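Local coordinates for protein SsfX3 (Streptomyces sp. SF2575, PDB 3SKV) that probably transfers a salicylyl group onto an intermediate of tetracycline biosynthesis, using a GDSL/SGNH-type acyltransferase domain joined to a jelly-roll domain, at residues A31-R45 and L167-D181. The protein carries 1 engineered substitution. Residues are numbered along the deposited sequence; the frame is centred on the assembly and turned at random.
Sequences ADRSVSPTDPALTYR and LAEVRLEAGATLEKD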
loop_
_atom_site.group_PDB
_atom_site.type_symbol
_atom_site.label_atom_id
_atom_site.label_comp_id
_atom_site.label_asym_id
_atom_site.label_seq_id
_atom_site.Cartn_x
_atom_site.Cartn_y
_atom_site.Cartn_z
ATOM N N ALA A 31 14.802 -32.372 -12.034
ATOM C CA ALA A 31 15.688 -32.039 -10.923
ATOM C C ALA A 31 15.309 -30.765 -10.139
ATOM O O ALA A 31 15.540 -30.724 -8.915
ATOM C CB ALA A 31 17.123 -31.947 -11.423
ATOM N N ASP A 32 14.752 -29.740 -10.839
ATOM C CA ASP A 32 14.350 -28.448 -10.286
ATOM C C ASP A 32 13.731 -28.542 -8.905
ATOM O O ASP A 32 13.006 -29.497 -8.605
ATOM C CB ASP A 32 13.392 -27.711 -11.237
ATOM C CG ASP A 32 14.014 -27.237 -12.540
ATOM O OD1 ASP A 32 15.275 -27.312 -12.674
ATOM O OD2 ASP A 32 13.251 -26.771 -13.424
ATOM N N ARG A 33 14.030 -27.565 -8.053
ATOM C CA ARG A 33 13.480 -27.558 -6.703
ATOM C C ARG A 33 12.077 -26.907 -6.727
ATOM O O ARG A 33 11.949 -25.752 -7.096
ATOM C CB ARG A 33 14.434 -26.836 -5.739
ATOM C CG ARG A 33 14.067 -27.073 -4.291
ATOM C CD ARG A 33 14.835 -26.200 -3.331
ATOM N NE ARG A 33 14.287 -26.350 -1.988
ATOM C CZ ARG A 33 14.968 -26.137 -0.872
ATOM N NH1 ARG A 33 16.238 -25.759 -0.924
ATOM N NH2 ARG A 33 14.387 -26.308 0.310
ATOM N N SER A 34 11.037 -27.675 -6.403
ATOM C CA SER A 34 9.662 -27.190 -6.351
ATOM C C SER A 34 9.362 -26.719 -4.935
ATOM O O SER A 34 9.638 -27.432 -3.978
ATOM C CB SER A 34 8.678 -28.268 -6.773
ATOM O OG SER A 34 7.370 -27.718 -6.734
ATOM N N VAL A 35 8.837 -25.501 -4.808
ATOM C CA VAL A 35 8.561 -24.879 -3.517
ATOM C C VAL A 35 7.092 -24.508 -3.389
ATOM O O VAL A 35 6.564 -23.766 -4.220
ATOM C CB VAL A 35 9.503 -23.647 -3.267
ATOM C CG1 VAL A 35 9.239 -22.995 -1.896
ATOM C CG2 VAL A 35 10.995 -24.028 -3.433
ATOM N N SER A 36 6.437 -24.994 -2.327
ATOM C CA SER A 36 5.039 -24.640 -2.074
ATOM C C SER A 36 4.929 -23.162 -1.706
ATOM O O SER A 36 5.800 -22.665 -0.994
ATOM C CB SER A 36 4.464 -25.487 -0.947
ATOM O OG SER A 36 3.244 -24.927 -0.483
ATOM N N PRO A 37 3.863 -22.444 -2.131
ATOM C CA PRO A 37 3.690 -21.039 -1.700
ATOM C C PRO A 37 3.535 -20.877 -0.167
ATOM O O PRO A 37 3.768 -19.785 0.354
ATOM C CB PRO A 37 2.423 -20.601 -2.438
ATOM C CG PRO A 37 2.279 -21.538 -3.555
ATOM C CD PRO A 37 2.733 -22.853 -2.990
ATOM N N THR A 38 3.227 -21.973 0.554
ATOM C CA THR A 38 3.098 -21.997 2.030
ATOM C C THR A 38 4.343 -22.603 2.723
ATOM O O THR A 38 4.278 -22.959 3.908
ATOM C CB THR A 38 1.787 -22.702 2.458
ATOM O OG1 THR A 38 1.806 -24.064 1.995
ATOM C CG2 THR A 38 0.539 -21.989 1.938
ATOM N N ASP A 39 5.464 -22.765 1.987
ATOM C CA ASP A 39 6.716 -23.288 2.559
ATOM C C ASP A 39 7.137 -22.373 3.746
ATOM O O ASP A 39 7.046 -21.157 3.620
ATOM C CB ASP A 39 7.830 -23.295 1.506
ATOM C CG ASP A 39 9.102 -23.997 1.948
ATOM O OD1 ASP A 39 9.832 -23.429 2.806
ATOM O OD2 ASP A 39 9.390 -25.096 1.412
ATOM N N PRO A 40 7.604 -22.931 4.890
ATOM C CA PRO A 40 7.989 -22.068 6.028
ATOM C C PRO A 40 9.135 -21.088 5.760
ATOM O O PRO A 40 9.287 -20.156 6.531
ATOM C CB PRO A 40 8.334 -23.083 7.136
ATOM C CG PRO A 40 8.702 -24.320 6.420
ATOM C CD PRO A 40 7.785 -24.364 5.232
ATOM N N ALA A 41 9.941 -21.292 4.698
ATOM C CA ALA A 41 11.047 -20.377 4.363
ATOM C C ALA A 41 10.518 -19.097 3.692
ATOM O O ALA A 41 11.225 -18.089 3.686
ATOM C CB ALA A 41 12.094 -21.067 3.478
ATOM N N LEU A 42 9.273 -19.127 3.151
ATOM C CA LEU A 42 8.656 -17.952 2.501
ATOM C C LEU A 42 7.999 -17.023 3.508
ATOM O O LEU A 42 7.387 -17.479 4.482
ATOM C CB LEU A 42 7.664 -18.295 1.359
ATOM C CG LEU A 42 8.103 -19.363 0.317
ATOM C CD1 LEU A 42 7.059 -19.555 -0.744
ATOM C CD2 LEU A 42 9.455 -19.055 -0.313
ATOM N N THR A 43 8.170 -15.722 3.281
ATOM C CA THR A 43 7.609 -14.637 4.072
ATOM C C THR A 43 6.868 -13.714 3.107
ATOM O O THR A 43 7.442 -13.269 2.111
ATOM C CB THR A 43 8.727 -13.859 4.860
ATOM O OG1 THR A 43 9.537 -14.753 5.628
ATOM C CG2 THR A 43 8.155 -12.806 5.791
ATOM N N TYR A 44 5.602 -13.427 3.415
ATOM C CA TYR A 44 4.775 -12.492 2.667
ATOM C C TYR A 44 4.724 -11.242 3.510
ATOM O O TYR A 44 4.281 -11.268 4.654
ATOM C CB TYR A 44 3.374 -13.030 2.404
ATOM C CG TYR A 44 3.368 -14.230 1.480
ATOM C CD1 TYR A 44 3.602 -15.518 1.973
ATOM C CD2 TYR A 44 3.141 -14.082 0.113
ATOM C CE1 TYR A 44 3.632 -16.619 1.126
ATOM C CE2 TYR A 44 3.138 -15.183 -0.738
ATOM C CZ TYR A 44 3.379 -16.449 -0.225
ATOM O OH TYR A 44 3.413 -17.534 -1.063
ATOM N N ARG A 45 5.287 -10.175 2.990
ATOM C CA ARG A 45 5.292 -8.925 3.711
ATOM C C ARG A 45 4.214 -8.056 3.092
ATOM O O ARG A 45 3.937 -8.151 1.895
ATOM C CB ARG A 45 6.696 -8.281 3.686
ATOM C CG ARG A 45 7.799 -9.232 4.181
ATOM C CD ARG A 45 8.559 -8.723 5.380
ATOM N NE ARG A 45 9.802 -9.485 5.615
ATOM C CZ ARG A 45 10.180 -10.008 6.785
ATOM N NH1 ARG A 45 9.406 -9.882 7.856
ATOM N NH2 ARG A 45 11.316 -10.692 6.880
ATOM N N LEU A 167 -0.721 -17.559 -6.267
ATOM C CA LEU A 167 0.435 -18.403 -6.637
ATOM C C LEU A 167 0.057 -19.843 -6.420
ATOM O O LEU A 167 -0.622 -20.172 -5.441
ATOM C CB LEU A 167 1.681 -18.214 -5.746
ATOM C CG LEU A 167 2.285 -16.884 -5.418
ATOM C CD1 LEU A 167 1.450 -16.140 -4.322
ATOM C CD2 LEU A 167 3.724 -17.104 -4.907
ATOM N N ALA A 168 0.676 -20.715 -7.184
ATOM C CA ALA A 168 0.499 -22.157 -7.021
ATOM C C ALA A 168 1.848 -22.850 -6.752
ATOM O O ALA A 168 1.883 -23.888 -6.096
ATOM C CB ALA A 168 -0.167 -22.744 -8.259
ATOM N N GLU A 169 2.962 -22.257 -7.221
ATOM C CA GLU A 169 4.290 -22.865 -7.098
ATOM C C GLU A 169 5.413 -21.872 -7.326
ATOM O O GLU A 169 5.264 -20.915 -8.085
ATOM C CB GLU A 169 4.417 -23.972 -8.164
ATOM C CG GLU A 169 5.533 -24.991 -7.960
ATOM C CD GLU A 169 5.824 -25.871 -9.164
ATOM O OE1 GLU A 169 5.172 -25.702 -10.224
ATOM O OE2 GLU A 169 6.728 -26.730 -9.044
ATOM N N VAL A 170 6.545 -22.123 -6.677
ATOM C CA VAL A 170 7.794 -21.408 -6.857
ATOM C C VAL A 170 8.801 -22.479 -7.268
ATOM O O VAL A 170 8.831 -23.570 -6.683
ATOM C CB VAL A 170 8.254 -20.587 -5.632
ATOM C CG1 VAL A 170 9.620 -19.940 -5.882
ATOM C CG2 VAL A 170 7.222 -19.509 -5.285
ATOM N N ARG A 171 9.551 -22.220 -8.327
ATOM C CA ARG A 171 10.561 -23.174 -8.751
ATOM C C ARG A 171 11.924 -22.516 -8.749
ATOM O O ARG A 171 12.046 -21.328 -9.050
ATOM C CB ARG A 171 10.235 -23.769 -10.117
ATOM C CG ARG A 171 9.304 -24.961 -10.049
ATOM C CD ARG A 171 8.736 -25.335 -11.412
ATOM N NE ARG A 171 9.786 -25.386 -12.430
ATOM C CZ ARG A 171 9.791 -24.641 -13.528
ATOM N NH1 ARG A 171 8.779 -23.832 -13.794
ATOM N NH2 ARG A 171 10.793 -24.734 -14.393
ATOM N N LEU A 172 12.939 -23.285 -8.383
ATOM C CA LEU A 172 14.333 -22.843 -8.302
ATOM C C LEU A 172 15.213 -23.939 -8.885
ATOM O O LEU A 172 14.727 -25.064 -9.129
ATOM C CB LEU A 172 14.752 -22.567 -6.833
ATOM C CG LEU A 172 13.861 -21.628 -6.009
ATOM C CD1 LEU A 172 14.190 -21.719 -4.534
ATOM C CD2 LEU A 172 13.953 -20.195 -6.502
ATOM N N GLU A 173 16.517 -23.616 -9.095
ATOM C CA GLU A 173 17.511 -24.538 -9.614
ATOM C C GLU A 173 17.600 -25.747 -8.678
ATOM O O GLU A 173 17.416 -25.599 -7.464
ATOM C CB GLU A 173 18.870 -23.823 -9.725
ATOM C CG GLU A 173 19.979 -24.624 -10.404
ATOM C CD GLU A 173 19.993 -24.542 -11.918
ATOM O OE1 GLU A 173 19.100 -25.142 -12.565
ATOM O OE2 GLU A 173 20.901 -23.874 -12.461
ATOM N N ALA A 174 17.873 -26.937 -9.236
ATOM C CA ALA A 174 18.054 -28.146 -8.433
ATOM C C ALA A 174 19.261 -27.941 -7.494
ATOM O O ALA A 174 20.284 -27.368 -7.901
ATOM C CB ALA A 174 18.332 -29.326 -9.351
ATOM N N GLY A 175 19.143 -28.392 -6.256
ATOM C CA GLY A 175 20.224 -28.232 -5.287
ATOM C C GLY A 175 20.392 -26.823 -4.738
ATOM O O GLY A 175 21.300 -26.586 -3.942
ATOM N N ALA A 176 19.516 -25.874 -5.137
ATOM C CA ALA A 176 19.589 -24.510 -4.619
ATOM C C ALA A 176 19.118 -24.473 -3.151
ATOM O O ALA A 176 18.202 -25.227 -2.768
ATOM C CB ALA A 176 18.723 -23.570 -5.457
ATOM N N THR A 177 19.752 -23.589 -2.353
ATOM C CA THR A 177 19.427 -23.348 -0.953
ATOM C C THR A 177 18.129 -22.521 -0.861
ATOM O O THR A 177 17.807 -21.734 -1.760
ATOM C CB THR A 177 20.554 -22.542 -0.283
ATOM O OG1 THR A 177 20.643 -21.267 -0.920
ATOM C CG2 THR A 177 21.910 -23.249 -0.333
ATOM N N LEU A 178 17.407 -22.680 0.239
ATOM C CA LEU A 178 16.186 -21.924 0.474
ATOM C C LEU A 178 16.170 -21.594 1.942
ATOM O O LEU A 178 16.173 -22.497 2.781
ATOM C CB LEU A 178 14.944 -22.729 0.040
ATOM C CG LEU A 178 13.566 -22.095 0.309
ATOM C CD1 LEU A 178 13.369 -20.742 -0.446
ATOM C CD2 LEU A 178 12.472 -23.065 -0.006
ATOM N N GLU A 179 16.224 -20.301 2.260
ATOM C CA GLU A 179 16.247 -19.845 3.654
ATOM C C GLU A 179 15.243 -18.752 3.890
ATOM O O GLU A 179 14.923 -18.006 2.965
ATOM C CB GLU A 179 17.647 -19.334 4.050
ATOM C CG GLU A 179 18.775 -20.351 3.978
ATOM C CD GLU A 179 20.118 -19.817 4.456
ATOM O OE1 GLU A 179 20.616 -18.825 3.870
ATOM O OE2 GLU A 179 20.653 -20.367 5.447
ATOM N N LYS A 180 14.771 -18.631 5.136
ATOM C CA LYS A 180 13.852 -17.570 5.536
ATOM C C LYS A 180 14.625 -16.258 5.643
ATOM O O LYS A 180 15.761 -16.249 6.142
ATOM C CB LYS A 180 13.227 -17.903 6.905
ATOM C CG LYS A 180 12.013 -17.051 7.261
ATOM C CD LYS A 180 11.579 -17.259 8.693
ATOM C CE LYS A 180 10.228 -17.927 8.761
ATOM N NZ LYS A 180 10.278 -19.252 9.432
ATOM N N ASP A 181 14.012 -15.150 5.208
ATOM C CA ASP A 181 14.576 -13.827 5.407
ATOM C C ASP A 181 14.231 -13.494 6.862
ATOM O O ASP A 181 13.050 -13.368 7.198
ATOM C CB ASP A 181 13.957 -12.801 4.447
ATOM C CG ASP A 181 14.247 -11.354 4.809
ATOM O OD1 ASP A 181 15.393 -11.059 5.240
ATOM O OD2 ASP A 181 13.353 -10.515 4.630
HETATM O O HOH W 1 11.471 -15.506 3.990
#
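One water bridges A41, T43 and D181: it donates to A41 O and accepts from T43 OG1 and D181 N, the last at 2.8 Å. It thereby fastens the turn before strand 43-45 to the chain leaving strand 178-179. Just beyond, R45 NH2 reaches D181 OD2 at 3.0 Å in a salt bridge. The oxygen lies at the guanidinium edge, but the arginine approaches from above the carboxylate, whose plane stands 86° to its own; H88 also bonds this OD2.

At the other end, four antiparallel backbone hydrogen bonds to strand 169-172 add strand 33-35 at the edge of a four-stranded sheet. With CG anti to the backbone N (chi1 -167°) and the chain extended as far as NE, R33 lays one guanidinium face over L178 CB while NH1 donates in plane to A176 O at 2.7 Å. L178 CD2 meets V35 CG1 tip to tip at 3.7 Å, and L178 CG touches A41 CB at 3.6 Å. On the face opposite R33 and V35, S34 OG donates to E169 OE2 at 2.6 Å, on its anti side. R171 NH2 makes a weak salt bridge to D32 OD2; NH1 of R171 forms its stronger salt bridge with E142.

The A176 bond thus fixes the R33 guanidinium against L178, while the water and the R45–D181 bridge supply the polar hold where the segment reaches the second sheet.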